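Local coordinates for glutamyl-tRNA(Gln) amidotransferase subunit F, mitochondrial (Saccharomyces cerevisiae, PDB 4N0H), which forms the GatC-like subunit F of a mitochondrial amidotransferase complex, an extended chain that packs against another protein of the assembly, at residues C[78-81]-C[82-85]; C[67-70]-C[71-75]. All blocks are in the same frame, centred on the assembly; numbering follows the deposited sequence.

Contact 1 of 2, residues C[78-81]-C[82-85]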
ATOM      1  N   LEU C  78      -0.011 -21.169   6.276  1.00 36.47           N
ATOM      2  CA  LEU C  78      -1.465 -21.141   6.310  1.00 38.32           C
ATOM      3  C   LEU C  78      -2.025 -21.669   7.627  1.00 40.86           C
ATOM      4  O   LEU C  78      -3.019 -21.156   8.126  1.00 41.00           O
ATOM      5  CB  LEU C  78      -2.050 -21.916   5.131  1.00 40.15           C
ATOM      6  CG  LEU C  78      -1.794 -21.286   3.763  1.00 42.43           C
ATOM      7  CD1 LEU C  78      -2.417 -22.128   2.648  1.00 43.36           C
ATOM      8  CD2 LEU C  78      -2.305 -19.860   3.739  1.00 40.07           C
ATOM      9  N   SER C  79      -1.385 -22.685   8.196  1.00 43.30           N
ATOM     10  CA  SER C  79      -1.837 -23.210   9.479  1.00 47.27           C
ATOM     11  C   SER C  79      -1.682 -22.148  10.569  1.00 45.89           C
ATOM     12  O   SER C  79      -2.488 -22.077  11.493  1.00 48.35           O
ATOM     13  CB  SER C  79      -1.089 -24.493   9.854  1.00 51.53           C
ATOM     14  OG  SER C  79       0.282 -24.238  10.104  1.00 56.88           O
ATOM     15  N   PHE C  80      -0.651 -21.319  10.455  1.00 39.32           N
ATOM     16  CA  PHE C  80      -0.473 -20.228  11.407  1.00 39.98           C
ATOM     17  C   PHE C  80      -1.564 -19.161  11.266  1.00 36.37           C
ATOM     18  O   PHE C  80      -2.226 -18.821  12.241  1.00 39.52           O
ATOM     19  CB  PHE C  80       0.916 -19.599  11.289  1.00 42.51           C
ATOM     20  CG  PHE C  80       1.176 -18.518  12.301  1.00 41.00           C
ATOM     21  CD1 PHE C  80       1.432 -18.839  13.626  1.00 37.76           C
ATOM     22  CD2 PHE C  80       1.157 -17.182  11.929  1.00 38.95           C
ATOM     23  CE1 PHE C  80       1.663 -17.847  14.565  1.00 37.14           C
ATOM     24  CE2 PHE C  80       1.394 -16.185  12.860  1.00 37.75           C
ATOM     25  CZ  PHE C  80       1.646 -16.520  14.182  1.00 36.55           C
ATOM     26  N   ILE C  81      -1.768 -18.642  10.058  1.00 35.79           N
ATOM     27  CA  ILE C  81      -2.742 -17.564   9.884  1.00 38.50           C
ATOM     28  C   ILE C  81      -4.197 -18.036   9.991  1.00 40.79           C
ATOM     29  O   ILE C  81      -5.085 -17.244  10.302  1.00 36.30           O
ATOM     30  CB  ILE C  81      -2.520 -16.754   8.584  1.00 37.95           C
ATOM     31  CG1 ILE C  81      -2.857 -17.582   7.348  1.00 39.97           C
ATOM     32  CG2 ILE C  81      -1.096 -16.232   8.511  1.00 38.66           C
ATOM     33  CD1 ILE C  81      -2.664 -16.817   6.054  1.00 40.61           C
ATOM     34  N   ASN C  82      -4.440 -19.327   9.766  1.00 39.75           N
ATOM     35  CA  ASN C  82      -5.798 -19.863   9.876  1.00 41.54           C
ATOM     36  C   ASN C  82      -6.307 -19.966  11.318  1.00 42.11           C
ATOM     37  O   ASN C  82      -7.445 -20.364  11.548  1.00 44.84           O
ATOM     38  CB  ASN C  82      -5.936 -21.218   9.168  1.00 44.79           C
ATOM     39  CG  ASN C  82      -5.862 -21.104   7.651  1.00 47.14           C
ATOM     40  OD1 ASN C  82      -6.200 -20.072   7.070  1.00 43.12           O
ATOM     41  ND2 ASN C  82      -5.418 -22.176   7.005  1.00 51.71           N
ATOM     42  N   LYS C  83      -5.467 -19.602  12.282  1.00 41.38           N
ATOM     43  CA  LYS C  83      -5.905 -19.474  13.668  1.00 41.40           C
ATOM     44  C   LYS C  83      -6.997 -18.408  13.790  1.00 42.80           C
ATOM     45  O   LYS C  83      -7.760 -18.388  14.755  1.00 43.43           O
ATOM     46  CB  LYS C  83      -4.727 -19.115  14.575  1.00 40.12           C
ATOM     47  CG  LYS C  83      -3.672 -20.201  14.685  1.00 41.65           C
ATOM     48  CD  LYS C  83      -2.434 -19.694  15.407  1.00 39.41           C
ATOM     49  CE  LYS C  83      -1.329 -20.741  15.413  1.00 41.65           C
ATOM     50  NZ  LYS C  83      -1.703 -21.932  16.221  1.00 43.73           N
ATOM     51  N   LEU C  84      -7.057 -17.519  12.804  1.00 41.08           N
ATOM     52  CA  LEU C  84      -8.084 -16.486  12.747  1.00 42.91           C
ATOM     53  C   LEU C  84      -9.471 -17.083  12.512  1.00 46.55           C
ATOM     54  O   LEU C  84     -10.483 -16.445  12.806  1.00 45.06           O
ATOM     55  CB  LEU C  84      -7.754 -15.480  11.642  1.00 40.63           C
ATOM     56  CG  LEU C  84      -7.148 -14.138  12.054  1.00 43.41           C
ATOM     57  CD1 LEU C  84      -6.408 -14.251  13.376  1.00 45.98           C
ATOM     58  CD2 LEU C  84      -6.231 -13.619  10.971  1.00 42.12           C
ATOM     59  N   HIS C  85      -9.511 -18.302  11.979  1.00 50.60           N
ATOM     60  CA  HIS C  85     -10.775 -18.974  11.675  1.00 53.81           C
ATOM     61  C   HIS C  85     -11.624 -19.209  12.919  1.00 53.30           C
ATOM     62  O   HIS C  85     -12.849 -19.248  12.840  1.00 55.50           O
ATOM     63  CB  HIS C  85     -10.532 -20.309  10.965  1.00 58.04           C
ATOM     64  CG  HIS C  85     -10.063 -20.168   9.549  1.00 62.16           C
ATOM     65  ND1 HIS C  85     -10.060 -18.962   8.881  1.00 62.36           N
ATOM     66  CD2 HIS C  85      -9.585 -21.085   8.674  1.00 63.23           C
ATOM     67  CE1 HIS C  85      -9.599 -19.142   7.655  1.00 63.55           C
ATOM     68  NE2 HIS C  85      -9.304 -20.420   7.504  1.00 63.95           N
TER

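Contact 2 of 2, residues C[67-70]-C[71-75]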
ATOM      1  N   ILE C  67       8.504 -27.437  -6.058  1.00 54.16           N
ATOM      2  CA  ILE C  67       7.065 -27.429  -5.794  1.00 52.15           C
ATOM      3  C   ILE C  67       6.687 -27.990  -4.421  1.00 52.29           C
ATOM      4  O   ILE C  67       5.880 -27.398  -3.703  1.00 49.76           O
ATOM      5  CB  ILE C  67       6.282 -28.182  -6.892  1.00 47.60           C
ATOM      6  CG1 ILE C  67       6.605 -27.603  -8.270  1.00 49.06           C
ATOM      7  CG2 ILE C  67       4.785 -28.109  -6.629  1.00 45.13           C
ATOM      8  CD1 ILE C  67       6.188 -26.148  -8.436  1.00 48.96           C
ATOM      9  N   LYS C  68       7.275 -29.125  -4.058  1.00 51.19           N
ATOM     10  CA  LYS C  68       6.972 -29.760  -2.778  1.00 54.40           C
ATOM     11  C   LYS C  68       7.403 -28.879  -1.610  1.00 51.95           C
ATOM     12  O   LYS C  68       6.708 -28.788  -0.594  1.00 47.52           O
ATOM     13  CB  LYS C  68       7.649 -31.128  -2.682  1.00 61.42           C
ATOM     14  CG  LYS C  68       7.097 -32.005  -1.571  1.00 69.31           C
ATOM     15  CD  LYS C  68       5.725 -32.556  -1.932  1.00 74.21           C
ATOM     16  CE  LYS C  68       5.836 -33.768  -2.845  1.00 78.33           C
ATOM     17  NZ  LYS C  68       6.465 -34.921  -2.145  1.00 80.71           N
ATOM     18  N   GLU C  69       8.553 -28.229  -1.763  1.00 52.82           N
ATOM     19  CA  GLU C  69       9.082 -27.333  -0.743  1.00 55.67           C
ATOM     20  C   GLU C  69       8.181 -26.115  -0.544  1.00 51.94           C
ATOM     21  O   GLU C  69       7.974 -25.662   0.582  1.00 47.89           O
ATOM     22  CB  GLU C  69      10.500 -26.890  -1.111  1.00 62.01           C
ATOM     23  CG  GLU C  69      11.106 -25.867  -0.165  1.00 66.45           C
ATOM     24  CD  GLU C  69      12.564 -25.583  -0.477  1.00 69.55           C
ATOM     25  OE1 GLU C  69      13.211 -26.432  -1.127  1.00 72.55           O
ATOM     26  OE2 GLU C  69      13.060 -24.509  -0.074  1.00 68.83           O
ATOM     27  N   ILE C  70       7.650 -25.589  -1.644  1.00 48.89           N
ATOM     28  CA  ILE C  70       6.707 -24.479  -1.577  1.00 47.12           C
ATOM     29  C   ILE C  70       5.407 -24.926  -0.912  1.00 46.53           C
ATOM     30  O   ILE C  70       4.841 -24.203  -0.093  1.00 44.63           O
ATOM     31  CB  ILE C  70       6.412 -23.889  -2.978  1.00 45.15           C
ATOM     32  CG1 ILE C  70       7.707 -23.403  -3.633  1.00 41.38           C
ATOM     33  CG2 ILE C  70       5.419 -22.746  -2.878  1.00 41.03           C
ATOM     34  CD1 ILE C  70       7.521 -22.828  -5.021  1.00 39.17           C
ATOM     35  N   GLN C  71       4.949 -26.126  -1.261  1.00 46.05           N
ATOM     36  CA  GLN C  71       3.763 -26.721  -0.647  1.00 48.90           C
ATOM     37  C   GLN C  71       3.894 -26.814   0.869  1.00 49.61           C
ATOM     38  O   GLN C  71       2.966 -26.475   1.599  1.00 47.56           O
ATOM     39  CB  GLN C  71       3.510 -28.122  -1.205  1.00 47.47           C
ATOM     40  CG  GLN C  71       2.860 -28.160  -2.574  1.00 46.76           C
ATOM     41  CD  GLN C  71       2.719 -29.574  -3.098  1.00 49.14           C
ATOM     42  OE1 GLN C  71       3.688 -30.175  -3.560  1.00 49.22           O
ATOM     43  NE2 GLN C  71       1.509 -30.118  -3.019  1.00 48.08           N
ATOM     44  N   MET C  72       5.050 -27.287   1.325  1.00 53.14           N
ATOM     45  CA  MET C  72       5.310 -27.481   2.749  1.00 54.05           C
ATOM     46  C   MET C  72       5.315 -26.155   3.495  1.00 49.89           C
ATOM     47  O   MET C  72       4.619 -25.994   4.499  1.00 46.33           O
ATOM     48  CB  MET C  72       6.658 -28.178   2.954  1.00 60.74           C
ATOM     49  CG  MET C  72       6.592 -29.520   3.677  1.00 67.45           C
ATOM     50  SD  MET C  72       6.158 -30.908   2.606  1.00154.97           S
ATOM     51  CE  MET C  72       4.373 -30.923   2.740  1.00 77.32           C
ATOM     52  N   ARG C  73       6.115 -25.217   2.999  1.00 47.82           N
ATOM     53  CA  ARG C  73       6.260 -23.906   3.622  1.00 47.53           C
ATOM     54  C   ARG C  73       4.920 -23.185   3.698  1.00 44.15           C
ATOM     55  O   ARG C  73       4.551 -22.644   4.741  1.00 44.56           O
ATOM     56  CB  ARG C  73       7.268 -23.060   2.843  1.00 47.39           C
ATOM     57  CG  ARG C  73       7.636 -21.751   3.520  1.00 50.16           C
ATOM     58  CD  ARG C  73       8.554 -20.915   2.645  1.00 55.93           C
ATOM     59  NE  ARG C  73       7.905 -20.522   1.396  1.00 62.55           N
ATOM     60  CZ  ARG C  73       8.250 -20.975   0.194  1.00 65.61           C
ATOM     61  NH1 ARG C  73       9.253 -21.834   0.065  1.00 68.84           N
ATOM     62  NH2 ARG C  73       7.597 -20.557  -0.885  1.00 62.70           N
ATOM     63  N   LEU C  74       4.197 -23.195   2.583  1.00 42.84           N
ATOM     64  CA  LEU C  74       2.882 -22.571   2.502  1.00 40.02           C
ATOM     65  C   LEU C  74       1.907 -23.232   3.477  1.00 43.10           C
ATOM     66  O   LEU C  74       1.107 -22.555   4.124  1.00 39.16           O
ATOM     67  CB  LEU C  74       2.363 -22.658   1.067  1.00 36.43           C
ATOM     68  CG  LEU C  74       1.212 -21.772   0.597  1.00 38.93           C
ATOM     69  CD1 LEU C  74       1.447 -20.309   0.960  1.00 31.28           C
ATOM     70  CD2 LEU C  74       1.049 -21.921  -0.909  1.00 41.76           C
ATOM     71  N   ALA C  75       1.985 -24.557   3.586  1.00 44.48           N
ATOM     72  CA  ALA C  75       1.145 -25.302   4.520  1.00 41.84           C
ATOM     73  C   ALA C  75       1.342 -24.821   5.955  1.00 40.38           C
ATOM     74  O   ALA C  75       0.375 -24.626   6.688  1.00 40.48           O
ATOM     75  CB  ALA C  75       1.428 -26.800   4.415  1.00 44.72           C
TER

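Contact 1 of 2, residues C[78-81]-C[82-85]
Asn-82 follows Ile-81 at the point where the chain leaves helix 67-81. Its backbone N donates to Leu-78 O, a four-residue bond of the alpha-helical kind, although the position of that oxygen is less certain. Ile-81 CG1 sits between its own backbone N and carbonyl carbon (chi1 70°), which brings CG1 to 3.4 Å from Asn-82 N. Ile-81 CG1 also passes the Asn-82 amide at a slant, 4.2 Å from Asn-82 OD1. That oxygen is held from outside, by a polar side chain of another protein chain. Lys-83 runs its methylenes past a carbonyl, with Lys-83 CG 3.2 Å from Phe-80 O. Further out, Lys-83 CE approaches the Phe-80 ring obliquely, 3.8 Å from CD1. The chain bends at chi4 (-66°), and NZ makes a weak hydrogen bond to Leu-34 O. Here the alpha helix gives way to a 3-10 turn: the bonds now span three residues instead of four. Lys-83 N makes a weak one to Phe-80 O. Leu-84 N reaches Ile-81 O at 3.2 Å, from above the carbonyl plane, and His-85 N bonds to Asn-82 O. Ile-81 and Leu-84 are buried, and both pack on another protein chain.

Contact 2 of 2, residues C[67-70]-C[71-75]
The Gln-71 side chain lies against Ile-67 and Lys-68, one turn earlier in the helix. Its CG lies anti to the carbonyl carbon (chi1 -78°), which lays the chain beside the preceding turn. Gln-71 CB comes first, 3.3 Å from Lys-68 O. Gln-71 CG follows, 3.3 Å from Ile-67 O. CD passes the same Ile-67 oxygen more loosely. At the tip, Gln-71 OE1 rests among carbons of Lys-68 and is 3.5 Å from Lys-68 CD. The Lys-68 chain bends at three successive torsions, beginning at chi2 (74°). The two side chains cross at a slant, with CD the nearest side-chain atom of Lys-68 to the amide oxygen. On another side Gln-71 OE1 is 3.9 Å from Ile-67 CG2. The NE2 half of the amide looks beyond the helix and donates to Pro-46 O, which helps to set the rotation of the amide.

A second pair, Ile-70 and Arg-73, lies side by side and points the same way. Arg-73 NH2 is 3.7 Å from Ile-70 CG2, and the guanidinium meets this branch obliquely. Glu-69 is close by, but its carboxylate does not touch the guanidinium; Glu-69 OE2 and Arg-73 NH1 are 4.7 Å apart.

Four backbone bonds run in order beneath these side chains: Gln-71 N to Ile-67 O, Met-72 N to Lys-68 O, Arg-73 N to Glu-69 O and Leu-74 N to Ile-70 O. This is the repeat of a regular alpha helix, here the first turns of helix 67-81, with Ile-67, Ile-70 and Gln-71 packed against Val-51 of helix 48-57.

In the fold
From the N terminus, the chain passes helices 16-22 and 30-33 and then helix 48-57 before entering helix 67-81. Contact 2 lies in the first turns of that helix, contact 1 at its end and in the 3-10 turn beyond. They are in series: contact 2 closes before contact 1 opens, so they neither nest nor cross. Their centres are about 16 Å apart. Each is local, and neither closes a long loop. Contact 2 joins the start of the helix to helix 48-57 and the Pro-45 and Pro-46 segment. Contact 1 hands the chain on toward helix 112-120. Both rest partly on another protein chain.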